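Local coordinates for protein myosin-I heavy chain (Dictyostelium discoideum, PDB 5EJR) that moves on actin filaments as an ATP-driven class VII myosin motor in early phagocytosis and adhesion, represented here by a C-terminal MyTH4-FERM tail module, at residues 65-70 with 94-99; 127-132 with 199-204; 137-142 with 178-183. All blocks are in the same frame, centred on the assembly; numbering follows the deposited sequence.

Contact 1 of 3, residues 65-70 with 94-99; sequences IKNFSE and ISRGIE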
ATOM      1  N   ILE A  65     -13.224  27.077  -2.238  1.00 44.22           N
ATOM      2  CA  ILE A  65     -12.474  28.008  -3.085  1.00 43.90           C
ATOM      3  C   ILE A  65     -11.120  27.405  -3.416  1.00 45.49           C
ATOM      4  O   ILE A  65     -10.762  27.374  -4.600  1.00 45.87           O
ATOM      5  CB  ILE A  65     -12.357  29.441  -2.473  1.00 47.31           C
ATOM      6  CG1 ILE A  65     -13.730  30.133  -2.430  1.00 48.48           C
ATOM      7  CG2 ILE A  65     -11.324  30.304  -3.241  1.00 48.24           C
ATOM      8  CD1 ILE A  65     -13.888  31.179  -1.304  1.00 56.44           C
ATOM      9  N   LYS A  66     -10.366  26.930  -2.387  1.00 40.00           N
ATOM     10  CA  LYS A  66      -9.050  26.291  -2.594  1.00 39.59           C
ATOM     11  C   LYS A  66      -9.208  25.045  -3.478  1.00 42.13           C
ATOM     12  O   LYS A  66      -8.357  24.805  -4.340  1.00 42.88           O
ATOM     13  CB  LYS A  66      -8.395  25.892  -1.257  1.00 42.82           C
ATOM     14  CG  LYS A  66      -6.928  25.473  -1.377  1.00 55.72           C
ATOM     15  CD  LYS A  66      -6.407  24.890  -0.074  1.00 70.29           C
ATOM     16  CE  LYS A  66      -4.911  24.688  -0.079  1.00 84.15           C
ATOM     17  NZ  LYS A  66      -4.438  24.082   1.194  1.00 90.33           N
ATOM     18  N   ASN A  67     -10.287  24.262  -3.243  1.00 36.16           N
ATOM     19  CA  ASN A  67     -10.604  23.044  -3.992  1.00 35.57           C
ATOM     20  C   ASN A  67     -10.822  23.339  -5.472  1.00 41.01           C
ATOM     21  O   ASN A  67     -10.344  22.576  -6.321  1.00 41.26           O
ATOM     22  CB  ASN A  67     -11.851  22.387  -3.441  1.00 34.67           C
ATOM     23  CG  ASN A  67     -12.081  21.020  -4.033  1.00 37.50           C
ATOM     24  OD1 ASN A  67     -11.489  20.025  -3.622  1.00 32.59           O
ATOM     25  ND2 ASN A  67     -12.891  20.954  -5.050  1.00 35.41           N
ATOM     26  N   PHE A  68     -11.548  24.453  -5.780  1.00 38.00           N
ATOM     27  CA  PHE A  68     -11.818  24.851  -7.154  1.00 38.04           C
ATOM     28  C   PHE A  68     -10.548  25.081  -7.922  1.00 45.40           C
ATOM     29  O   PHE A  68     -10.397  24.508  -9.000  1.00 46.01           O
ATOM     30  CB  PHE A  68     -12.747  26.068  -7.235  1.00 39.13           C
ATOM     31  CG  PHE A  68     -13.315  26.243  -8.621  1.00 40.01           C
ATOM     32  CD1 PHE A  68     -14.424  25.515  -9.032  1.00 42.19           C
ATOM     33  CD2 PHE A  68     -12.731  27.121  -9.522  1.00 41.66           C
ATOM     34  CE1 PHE A  68     -14.945  25.672 -10.315  1.00 44.03           C
ATOM     35  CE2 PHE A  68     -13.241  27.266 -10.810  1.00 44.74           C
ATOM     36  CZ  PHE A  68     -14.349  26.549 -11.192  1.00 43.05           C
ATOM     37  N   SER A  69      -9.610  25.856  -7.350  1.00 44.25           N
ATOM     38  CA  SER A  69      -8.317  26.116  -7.986  1.00 44.21           C
ATOM     39  C   SER A  69      -7.518  24.815  -8.207  1.00 45.12           C
ATOM     40  O   SER A  69      -6.784  24.727  -9.184  1.00 45.05           O
ATOM     41  CB  SER A  69      -7.508  27.155  -7.211  1.00 47.41           C
ATOM     42  OG  SER A  69      -7.030  26.681  -5.965  1.00 55.48           O
ATOM     43  N   GLU A  70      -7.708  23.797  -7.331  1.00 38.96           N
ATOM     44  CA  GLU A  70      -7.044  22.496  -7.458  1.00 37.46           C
ATOM     45  C   GLU A  70      -7.644  21.696  -8.622  1.00 41.98           C
ATOM     46  O   GLU A  70      -6.891  21.087  -9.390  1.00 41.52           O
ATOM     47  CB  GLU A  70      -7.069  21.722  -6.131  1.00 38.15           C
ATOM     48  CG  GLU A  70      -6.143  22.353  -5.100  1.00 47.67           C
ATOM     49  CD  GLU A  70      -6.010  21.686  -3.748  1.00 60.66           C
ATOM     50  OE1 GLU A  70      -6.750  20.714  -3.469  1.00 47.71           O
ATOM     51  OE2 GLU A  70      -5.174  22.163  -2.949  1.00 58.32           O
ATOM     52  N   ILE A  94      -9.394  14.581  -3.444  1.00 32.06           N
ATOM     53  CA  ILE A  94     -10.119  13.434  -2.911  1.00 32.18           C
ATOM     54  C   ILE A  94      -9.967  13.390  -1.386  1.00 34.38           C
ATOM     55  O   ILE A  94     -10.954  13.108  -0.702  1.00 33.45           O
ATOM     56  CB  ILE A  94      -9.770  12.117  -3.659  1.00 35.31           C
ATOM     57  CG1 ILE A  94     -10.590  12.043  -4.984  1.00 35.93           C
ATOM     58  CG2 ILE A  94     -10.029  10.867  -2.807  1.00 35.79           C
ATOM     59  CD1 ILE A  94      -9.854  11.486  -6.073  1.00 43.58           C
ATOM     60  N   SER A  95      -8.788  13.768  -0.861  1.00 30.98           N
ATOM     61  CA  SER A  95      -8.557  13.820   0.595  1.00 31.59           C
ATOM     62  C   SER A  95      -9.549  14.816   1.218  1.00 36.72           C
ATOM     63  O   SER A  95     -10.248  14.470   2.180  1.00 34.84           O
ATOM     64  CB  SER A  95      -7.116  14.217   0.905  1.00 34.30           C
ATOM     65  OG  SER A  95      -6.955  14.530   2.281  1.00 44.51           O
ATOM     66  N   ARG A  96      -9.684  16.022   0.594  1.00 34.52           N
ATOM     67  CA  ARG A  96     -10.634  17.042   1.051  1.00 34.79           C
ATOM     68  C   ARG A  96     -12.055  16.473   1.074  1.00 40.97           C
ATOM     69  O   ARG A  96     -12.766  16.665   2.055  1.00 40.72           O
ATOM     70  CB  ARG A  96     -10.525  18.310   0.184  1.00 32.23           C
ATOM     71  CG  ARG A  96     -11.374  19.502   0.662  1.00 33.38           C
ATOM     72  CD  ARG A  96     -11.144  20.748  -0.166  1.00 36.16           C
ATOM     73  NE  ARG A  96      -9.762  21.239  -0.113  1.00 37.12           N
ATOM     74  CZ  ARG A  96      -8.855  21.057  -1.070  1.00 51.33           C
ATOM     75  NH1 ARG A  96      -9.165  20.373  -2.169  1.00 27.25           N
ATOM     76  NH2 ARG A  96      -7.627  21.535  -0.928  1.00 41.73           N
ATOM     77  N   GLY A  97     -12.432  15.728   0.031  1.00 37.56           N
ATOM     78  CA  GLY A  97     -13.746  15.096  -0.041  1.00 36.94           C
ATOM     79  C   GLY A  97     -13.985  14.018   0.995  1.00 38.81           C
ATOM     80  O   GLY A  97     -15.084  13.936   1.551  1.00 38.06           O
ATOM     81  N   ILE A  98     -12.960  13.171   1.245  1.00 34.46           N
ATOM     82  CA  ILE A  98     -12.990  12.089   2.255  1.00 34.38           C
ATOM     83  C   ILE A  98     -13.257  12.666   3.669  1.00 42.37           C
ATOM     84  O   ILE A  98     -14.226  12.261   4.317  1.00 42.12           O
ATOM     85  CB  ILE A  98     -11.669  11.228   2.221  1.00 35.57           C
ATOM     86  CG1 ILE A  98     -11.643  10.264   1.011  1.00 34.64           C
ATOM     87  CG2 ILE A  98     -11.449  10.458   3.534  1.00 36.18           C
ATOM     88  CD1 ILE A  98     -10.277   9.640   0.711  1.00 41.92           C
ATOM     89  N   GLU A  99     -12.404  13.618   4.118  1.00 40.64           N
ATOM     90  CA  GLU A  99     -12.476  14.181   5.465  1.00 41.91           C
ATOM     91  C   GLU A  99     -13.527  15.296   5.642  1.00 46.28           C
ATOM     92  O   GLU A  99     -14.062  15.433   6.747  1.00 45.79           O
ATOM     93  CB  GLU A  99     -11.095  14.621   5.980  1.00 44.02           C
ATOM     94  CG  GLU A  99     -10.380  15.688   5.171  1.00 59.01           C
ATOM     95  CD  GLU A  99      -8.917  15.406   4.878  1.00 90.29           C
ATOM     96  OE1 GLU A  99      -8.558  14.215   4.717  1.00 81.81           O
ATOM     97  OE2 GLU A  99      -8.144  16.382   4.736  1.00 91.99           O
TER
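Arg96 reaches from helix 86-99 to Asn67 and Glu70 on helix 58-75, joining two roughly antiparallel helices of the helical MyTH4 domain. The segment axes, at an angle of 146°, come no closer than 11.2 Å, a distance a long arginine can span. With CG anti to the backbone N (chi1 -174°), the arginine runs from CB and CG straight toward the other helix, and Arg96 CD then passes Asn67, 3.7 Å from Asn67 CB. A bend at chi3 turns NE and the guanidinium so that one face lies against the backbone of Asn67. At the tip NH1 serves two acceptors. Arg96 NH1 donates to Asn67 OD1 at 2.8 Å, the amide standing steeply to the guanidinium plane, and Asn67 ND2 is taken up by Gln110 of helix 104-113, so the asparagine bridges both neighbours. NH1 also joins NH2 in gripping Glu70 end-on, both on OE1, which would offset much of the charge of the buried arginine. The Lys66 chain slants past the guanidinium, with Lys66 CD 3.7 Å from Arg96 NH2. Glu70 OE1, which also bonds Ser92 OG, lies in the guanidinium plane, whereas both arginine nitrogens approach it from above its carboxylate plane.

Contact 2 of 3, residues 127-132 with 199-204; sequences GFELIY and SFRSNL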
ATOM      1  N   GLY A 127     -11.855  16.628 -16.506  1.00 34.76           N
ATOM      2  CA  GLY A 127     -12.947  16.946 -15.603  1.00 33.86           C
ATOM      3  C   GLY A 127     -13.764  15.703 -15.368  1.00 35.17           C
ATOM      4  O   GLY A 127     -14.103  15.392 -14.222  1.00 34.35           O
ATOM      5  N   PHE A 128     -14.026  14.928 -16.443  1.00 30.07           N
ATOM      6  CA  PHE A 128     -14.733  13.655 -16.276  1.00 30.19           C
ATOM      7  C   PHE A 128     -13.865  12.574 -15.589  1.00 33.42           C
ATOM      8  O   PHE A 128     -14.413  11.737 -14.869  1.00 32.07           O
ATOM      9  CB  PHE A 128     -15.328  13.147 -17.596  1.00 31.76           C
ATOM     10  CG  PHE A 128     -16.560  13.914 -18.025  1.00 32.47           C
ATOM     11  CD1 PHE A 128     -17.721  13.880 -17.263  1.00 33.97           C
ATOM     12  CD2 PHE A 128     -16.558  14.669 -19.191  1.00 34.28           C
ATOM     13  CE1 PHE A 128     -18.853  14.607 -17.652  1.00 35.85           C
ATOM     14  CE2 PHE A 128     -17.693  15.388 -19.582  1.00 37.19           C
ATOM     15  CZ  PHE A 128     -18.832  15.353 -18.809  1.00 35.14           C
ATOM     16  N   GLU A 129     -12.528  12.607 -15.793  1.00 31.26           N
ATOM     17  CA  GLU A 129     -11.583  11.670 -15.138  1.00 30.65           C
ATOM     18  C   GLU A 129     -11.644  11.881 -13.614  1.00 33.68           C
ATOM     19  O   GLU A 129     -11.643  10.909 -12.841  1.00 33.12           O
ATOM     20  CB  GLU A 129     -10.147  11.915 -15.627  1.00 32.39           C
ATOM     21  CG  GLU A 129      -9.883  11.392 -17.031  1.00 43.46           C
ATOM     22  CD  GLU A 129      -8.503  11.685 -17.578  1.00 57.67           C
ATOM     23  OE1 GLU A 129      -7.916  12.721 -17.194  1.00 61.59           O
ATOM     24  OE2 GLU A 129      -8.019  10.893 -18.417  1.00 48.04           O
ATOM     25  N   LEU A 130     -11.760  13.158 -13.196  1.00 29.70           N
ATOM     26  CA  LEU A 130     -11.905  13.542 -11.791  1.00 29.22           C
ATOM     27  C   LEU A 130     -13.221  13.002 -11.248  1.00 31.91           C
ATOM     28  O   LEU A 130     -13.222  12.452 -10.159  1.00 30.81           O
ATOM     29  CB  LEU A 130     -11.789  15.076 -11.618  1.00 29.28           C
ATOM     30  CG  LEU A 130     -12.163  15.696 -10.244  1.00 34.45           C
ATOM     31  CD1 LEU A 130     -11.320  15.125  -9.110  1.00 33.59           C
ATOM     32  CD2 LEU A 130     -11.982  17.183 -10.279  1.00 38.27           C
ATOM     33  N   ILE A 131     -14.317  13.074 -12.027  1.00 29.56           N
ATOM     34  CA  ILE A 131     -15.620  12.546 -11.592  1.00 29.20           C
ATOM     35  C   ILE A 131     -15.513  11.032 -11.356  1.00 33.72           C
ATOM     36  O   ILE A 131     -16.063  10.509 -10.376  1.00 32.67           O
ATOM     37  CB  ILE A 131     -16.751  12.924 -12.583  1.00 32.01           C
ATOM     38  CG1 ILE A 131     -17.025  14.450 -12.522  1.00 31.77           C
ATOM     39  CG2 ILE A 131     -18.017  12.123 -12.307  1.00 33.28           C
ATOM     40  CD1 ILE A 131     -17.825  15.046 -13.711  1.00 35.12           C
ATOM     41  N   TYR A 132     -14.782  10.337 -12.246  1.00 31.34           N
ATOM     42  CA  TYR A 132     -14.550   8.897 -12.098  1.00 29.45           C
ATOM     43  C   TYR A 132     -13.855   8.595 -10.760  1.00 33.11           C
ATOM     44  O   TYR A 132     -14.301   7.708 -10.028  1.00 32.47           O
ATOM     45  CB  TYR A 132     -13.702   8.362 -13.264  1.00 30.39           C
ATOM     46  CG  TYR A 132     -13.134   6.989 -12.975  1.00 32.05           C
ATOM     47  CD1 TYR A 132     -13.928   5.851 -13.077  1.00 34.58           C
ATOM     48  CD2 TYR A 132     -11.818   6.833 -12.544  1.00 32.25           C
ATOM     49  CE1 TYR A 132     -13.426   4.588 -12.769  1.00 35.58           C
ATOM     50  CE2 TYR A 132     -11.307   5.572 -12.224  1.00 33.26           C
ATOM     51  CZ  TYR A 132     -12.111   4.452 -12.353  1.00 41.62           C
ATOM     52  OH  TYR A 132     -11.617   3.199 -12.070  1.00 44.71           O
ATOM     53  N   SER A 199      -2.744   3.747 -15.733  1.00 35.19           N
ATOM     54  CA  SER A 199      -3.402   2.461 -15.927  1.00 34.56           C
ATOM     55  C   SER A 199      -4.856   2.648 -16.342  1.00 38.15           C
ATOM     56  O   SER A 199      -5.273   2.064 -17.345  1.00 36.99           O
ATOM     57  CB  SER A 199      -3.243   1.575 -14.696  1.00 36.34           C
ATOM     58  OG  SER A 199      -1.878   1.181 -14.620  1.00 38.37           O
ATOM     59  N   PHE A 200      -5.580   3.561 -15.664  1.00 33.27           N
ATOM     60  CA  PHE A 200      -6.973   3.882 -15.979  1.00 33.71           C
ATOM     61  C   PHE A 200      -7.128   4.401 -17.441  1.00 39.62           C
ATOM     62  O   PHE A 200      -8.028   3.975 -18.162  1.00 39.61           O
ATOM     63  CB  PHE A 200      -7.518   4.916 -14.970  1.00 34.55           C
ATOM     64  CG  PHE A 200      -8.835   5.531 -15.375  1.00 36.32           C
ATOM     65  CD1 PHE A 200     -10.005   4.780 -15.365  1.00 38.94           C
ATOM     66  CD2 PHE A 200      -8.912   6.869 -15.741  1.00 37.98           C
ATOM     67  CE1 PHE A 200     -11.219   5.351 -15.738  1.00 40.08           C
ATOM     68  CE2 PHE A 200     -10.126   7.436 -16.111  1.00 41.09           C
ATOM     69  CZ  PHE A 200     -11.271   6.678 -16.096  1.00 39.32           C
ATOM     70  N   ARG A 201      -6.237   5.311 -17.838  1.00 37.28           N
ATOM     71  CA  ARG A 201      -6.176   5.932 -19.148  1.00 39.02           C
ATOM     72  C   ARG A 201      -5.919   4.922 -20.255  1.00 43.94           C
ATOM     73  O   ARG A 201      -6.717   4.849 -21.192  1.00 43.23           O
ATOM     74  CB  ARG A 201      -5.124   7.049 -19.152  1.00 38.09           C
ATOM     75  CG  ARG A 201      -5.689   8.323 -18.581  1.00 41.45           C
ATOM     76  CD  ARG A 201      -4.623   9.363 -18.323  1.00 44.11           C
ATOM     77  NE  ARG A 201      -5.230  10.515 -17.664  1.00 41.69           N
ATOM     78  CZ  ARG A 201      -4.577  11.601 -17.283  1.00 51.78           C
ATOM     79  NH1 ARG A 201      -3.265  11.692 -17.458  1.00 44.03           N
ATOM     80  NH2 ARG A 201      -5.222  12.593 -16.695  1.00 40.34           N
ATOM     81  N   SER A 202      -4.847   4.102 -20.126  1.00 41.85           N
ATOM     82  CA  SER A 202      -4.528   3.095 -21.138  1.00 42.50           C
ATOM     83  C   SER A 202      -5.565   1.951 -21.185  1.00 46.91           C
ATOM     84  O   SER A 202      -5.769   1.385 -22.259  1.00 48.19           O
ATOM     85  CB  SER A 202      -3.095   2.593 -21.005  1.00 45.93           C
ATOM     86  OG  SER A 202      -2.822   2.049 -19.727  1.00 57.55           O
ATOM     87  N   ASN A 203      -6.281   1.669 -20.079  1.00 41.51           N
ATOM     88  CA  ASN A 203      -7.342   0.658 -20.106  1.00 41.91           C
ATOM     89  C   ASN A 203      -8.581   1.181 -20.881  1.00 48.10           C
ATOM     90  O   ASN A 203      -9.270   0.392 -21.523  1.00 47.32           O
ATOM     91  CB  ASN A 203      -7.713   0.164 -18.708  1.00 42.64           C
ATOM     92  CG  ASN A 203      -8.844  -0.839 -18.692  1.00 73.70           C
ATOM     93  OD1 ASN A 203      -8.652  -2.041 -18.908  1.00 70.11           O
ATOM     94  ND2 ASN A 203     -10.062  -0.359 -18.469  1.00 67.49           N
ATOM     95  N   LEU A 204      -8.862   2.500 -20.827  1.00 47.71           N
ATOM     96  CA  LEU A 204     -10.002   3.061 -21.570  1.00 49.59           C
ATOM     97  C   LEU A 204      -9.650   3.246 -23.040  1.00 54.74           C
ATOM     98  O   LEU A 204     -10.517   3.101 -23.906  1.00 54.22           O
ATOM     99  CB  LEU A 204     -10.480   4.400 -20.988  1.00 50.00           C
ATOM    100  CG  LEU A 204     -11.639   4.384 -19.989  1.00 54.97           C
ATOM    101  CD1 LEU A 204     -12.172   5.795 -19.796  1.00 55.37           C
ATOM    102  CD2 LEU A 204     -12.792   3.455 -20.425  1.00 57.82           C
TER
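The rings of Tyr132 and Phe200 lie face on face in an offset stack, their centroids 4.0 Å apart and their planes only 11° from parallel. Phe200 CE1 sits above the centre of the tyrosine ring, while Tyr132 CD2 lies nearer the rim of the phenylalanine ring. The edge of Phe200 meets the aliphatic part of Glu129, Phe200 CE2 being 4.1 Å from Glu129 CG, and Phe133 and Phe200 pair edge-to-face. Tyr132 has CG anti to the backbone N (chi1 165°), as does Phe200, which sends the rings past each other from opposing helices. Helix 194-205 thus packs across helix 121-137 of the MyTH4 helical bundle, the segment axes steeply crossed at 110° and 12.5 Å apart at closest approach, a distance that two large rings together fill. Beside the stack, Glu129 and Arg201 form a side-on, two-pronged salt bridge: Arg201 NH2 donates to Glu129 OE1 at 2.7 Å, and Arg201 NE to Glu129 OE2 at 2.9 Å. Their nearly parallel planes are stepped rather than coplanar: each nitrogen lies above the carboxylate plane, and each oxygen is tilted out of the guanidinium plane. Trp74 of helix 58-75 touches both charged side chains.

Contact 3 of 3, residues 137-142 with 178-183; sequences TFSPSD and ESHPIP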
ATOM      1  N   THR A 137     -14.371   6.658  -4.811  1.00 33.88           N
ATOM      2  CA  THR A 137     -14.093   6.948  -3.396  1.00 33.62           C
ATOM      3  C   THR A 137     -15.349   7.151  -2.524  1.00 39.49           C
ATOM      4  O   THR A 137     -15.570   6.397  -1.578  1.00 39.81           O
ATOM      5  CB  THR A 137     -13.135   8.136  -3.296  1.00 33.56           C
ATOM      6  OG1 THR A 137     -12.197   8.031  -4.361  1.00 26.72           O
ATOM      7  CG2 THR A 137     -12.372   8.161  -1.963  1.00 31.31           C
ATOM      8  N   PHE A 138     -16.133   8.189  -2.804  1.00 35.94           N
ATOM      9  CA  PHE A 138     -17.310   8.519  -2.001  1.00 35.26           C
ATOM     10  C   PHE A 138     -18.487   8.885  -2.881  1.00 40.85           C
ATOM     11  O   PHE A 138     -18.327   9.323  -4.017  1.00 38.89           O
ATOM     12  CB  PHE A 138     -16.997   9.645  -0.973  1.00 35.99           C
ATOM     13  CG  PHE A 138     -16.249  10.824  -1.543  1.00 36.08           C
ATOM     14  CD1 PHE A 138     -16.913  11.802  -2.280  1.00 38.82           C
ATOM     15  CD2 PHE A 138     -14.875  10.925  -1.406  1.00 36.58           C
ATOM     16  CE1 PHE A 138     -16.214  12.863  -2.856  1.00 39.58           C
ATOM     17  CE2 PHE A 138     -14.176  11.990  -1.979  1.00 39.77           C
ATOM     18  CZ  PHE A 138     -14.851  12.950  -2.705  1.00 38.22           C
ATOM     19  N   SER A 139     -19.667   8.672  -2.346  1.00 38.85           N
ATOM     20  CA  SER A 139     -20.910   8.946  -3.018  1.00 39.29           C
ATOM     21  C   SER A 139     -21.275  10.429  -2.867  1.00 44.21           C
ATOM     22  O   SER A 139     -20.982  11.016  -1.818  1.00 43.40           O
ATOM     23  CB  SER A 139     -22.001   8.099  -2.368  1.00 43.37           C
ATOM     24  OG  SER A 139     -23.306   8.385  -2.846  1.00 58.58           O
ATOM     25  N   PRO A 140     -21.985  11.054  -3.845  1.00 41.39           N
ATOM     26  CA  PRO A 140     -22.551  12.383  -3.560  1.00 41.71           C
ATOM     27  C   PRO A 140     -23.744  12.127  -2.606  1.00 45.64           C
ATOM     28  O   PRO A 140     -24.107  10.957  -2.399  1.00 43.43           O
ATOM     29  CB  PRO A 140     -23.025  12.875  -4.931  1.00 43.94           C
ATOM     30  CG  PRO A 140     -23.278  11.651  -5.723  1.00 47.88           C
ATOM     31  CD  PRO A 140     -22.466  10.521  -5.143  1.00 42.11           C
ATOM     32  N   SER A 141     -24.375  13.187  -2.041  1.00 42.75           N
ATOM     33  CA  SER A 141     -25.526  12.996  -1.149  1.00 42.97           C
ATOM     34  C   SER A 141     -26.629  12.185  -1.837  1.00 48.55           C
ATOM     35  O   SER A 141     -26.684  12.129  -3.069  1.00 47.34           O
ATOM     36  CB  SER A 141     -26.082  14.338  -0.670  1.00 46.83           C
ATOM     37  OG  SER A 141     -26.659  15.087  -1.731  1.00 50.65           O
ATOM     38  N   ASP A 142     -27.505  11.563  -1.046  1.00 46.80           N
ATOM     39  CA  ASP A 142     -28.629  10.783  -1.559  1.00 47.60           C
ATOM     40  C   ASP A 142     -29.562  11.686  -2.386  1.00 52.10           C
ATOM     41  O   ASP A 142     -30.179  11.227  -3.350  1.00 52.39           O
ATOM     42  CB  ASP A 142     -29.374  10.127  -0.390  1.00 50.25           C
ATOM     43  CG  ASP A 142     -28.437   9.363   0.530  1.00 69.04           C
ATOM     44  OD1 ASP A 142     -27.729  10.018   1.341  1.00 70.08           O
ATOM     45  OD2 ASP A 142     -28.359   8.125   0.398  1.00 77.14           O
ATOM     46  N   GLU A 178     -23.627   4.073  -9.724  1.00 45.56           N
ATOM     47  CA  GLU A 178     -24.648   3.033  -9.586  1.00 47.42           C
ATOM     48  C   GLU A 178     -24.191   1.970  -8.559  1.00 53.34           C
ATOM     49  O   GLU A 178     -25.026   1.351  -7.902  1.00 54.31           O
ATOM     50  CB  GLU A 178     -24.899   2.363 -10.946  1.00 49.53           C
ATOM     51  CG  GLU A 178     -25.932   3.083 -11.799  1.00 60.64           C
ATOM     52  CD  GLU A 178     -26.052   2.654 -13.252  1.00 76.08           C
ATOM     53  OE1 GLU A 178     -25.272   1.781 -13.701  1.00 66.96           O
ATOM     54  OE2 GLU A 178     -26.924   3.218 -13.952  1.00 68.74           O
ATOM     55  N   SER A 179     -22.863   1.785  -8.420  1.00 49.97           N
ATOM     56  CA  SER A 179     -22.238   0.813  -7.515  1.00 49.89           C
ATOM     57  C   SER A 179     -22.464   1.111  -6.013  1.00 56.87           C
ATOM     58  O   SER A 179     -22.425   0.184  -5.200  1.00 55.67           O
ATOM     59  CB  SER A 179     -20.749   0.704  -7.814  1.00 52.11           C
ATOM     60  OG  SER A 179     -20.002   1.707  -7.146  1.00 60.10           O
ATOM     61  N   HIS A 180     -22.677   2.397  -5.656  1.00 55.93           N
ATOM     62  CA  HIS A 180     -22.909   2.838  -4.277  1.00 56.28           C
ATOM     63  C   HIS A 180     -24.213   2.280  -3.673  1.00 60.95           C
ATOM     64  O   HIS A 180     -25.195   2.123  -4.405  1.00 60.40           O
ATOM     65  CB  HIS A 180     -22.844   4.364  -4.166  1.00 57.14           C
ATOM     66  CG  HIS A 180     -21.464   4.903  -4.339  1.00 59.77           C
ATOM     67  ND1 HIS A 180     -20.574   4.936  -3.290  1.00 61.06           N
ATOM     68  CD2 HIS A 180     -20.870   5.429  -5.434  1.00 60.94           C
ATOM     69  CE1 HIS A 180     -19.463   5.458  -3.780  1.00 59.73           C
ATOM     70  NE2 HIS A 180     -19.593   5.773  -5.064  1.00 60.17           N
ATOM     71  N   PRO A 181     -24.241   1.903  -2.370  1.00 58.17           N
ATOM     72  CA  PRO A 181     -23.170   2.017  -1.358  1.00 57.48           C
ATOM     73  C   PRO A 181     -22.063   0.962  -1.450  1.00 61.28           C
ATOM     74  O   PRO A 181     -22.343  -0.237  -1.555  1.00 60.74           O
ATOM     75  CB  PRO A 181     -23.942   1.948  -0.032  1.00 59.42           C
ATOM     76  CG  PRO A 181     -25.128   1.073  -0.338  1.00 64.43           C
ATOM     77  CD  PRO A 181     -25.482   1.348  -1.787  1.00 60.35           C
ATOM     78  N   ILE A 182     -20.794   1.426  -1.412  1.00 58.00           N
ATOM     79  CA  ILE A 182     -19.598   0.581  -1.446  1.00 57.66           C
ATOM     80  C   ILE A 182     -19.399  -0.022  -0.033  1.00 63.52           C
ATOM     81  O   ILE A 182     -19.452   0.738   0.942  1.00 63.54           O
ATOM     82  CB  ILE A 182     -18.349   1.398  -1.917  1.00 60.52           C
ATOM     83  CG1 ILE A 182     -18.514   1.908  -3.374  1.00 61.69           C
ATOM     84  CG2 ILE A 182     -17.038   0.595  -1.761  1.00 60.15           C
ATOM     85  CD1 ILE A 182     -17.454   2.945  -3.834  1.00 67.60           C
ATOM     86  N   PRO A 183     -19.155  -1.354   0.105  1.00 60.70           N
ATOM     87  CA  PRO A 183     -18.916  -1.927   1.446  1.00 61.02           C
ATOM     88  C   PRO A 183     -17.672  -1.343   2.118  1.00 67.27           C
ATOM     89  O   PRO A 183     -16.718  -0.964   1.431  1.00 66.46           O
ATOM     90  CB  PRO A 183     -18.728  -3.422   1.172  1.00 62.48           C
ATOM     91  CG  PRO A 183     -19.284  -3.648  -0.187  1.00 67.18           C
ATOM     92  CD  PRO A 183     -19.048  -2.390  -0.942  1.00 62.38           C
TER
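Two interhelical loops of the MyTH4 domain meet here, the one between helices 121-137 and 142-159 and the one that follows helix 164-178. The imidazole of His180 rests against the extended backbone at Phe138 and Ser139. Ser139 CB stands over one face of the ring in a CH-pi contact, 3.8 Å from its centroid and 20° off the normal, displaced toward ND1. The ring's far end reaches the main chain, where His180 CE1 lies 3.5 Å from Ser139 N and 3.7 Å from Phe138 C. Serine suits this place because its side chain ends one atom beyond CB. Its hydroxyl, anti to the backbone N (chi1 174°), is engaged in its own loop, Ser139 OG donating to Pro140 O at 2.7 Å in the carbonyl plane, so the CB methylene is what faces the ring. Phe138 CB leaves the backbone away from the histidine, and the phenyl ring packs on Ile98 of helix 86-99. Pro181 follows through a cis peptide bond, which bends the chain just after the histidine. The polar end of the imidazole is held by Ser135 O, to which His180 NE2 is hydrogen-bonded. That bond to a carbonyl implies a proton on NE2; the loops themselves meet by van der Waals and CH-pi contact, without a charge pair.

From the N terminus, contact 1 closes first, bringing helix 86-99 back beside helix 58-75 after a short connection. Contact 2 opens later, on helix 121-137, and its span ends at helix 194-205. Contact 3 lies wholly within that span: it starts at the end of helix 121-137 and closes after helices 142-159 and 164-178, joining the two loops that flank this pair. No two spans cross. The centres are about 18 Å from one another. Contacts 1 and 3 touch directly, since the Phe138 ring packs on Gly97, with Phe138 CZ 3.6 Å from Gly97 CA; helix 121-137 links contacts 2 and 3.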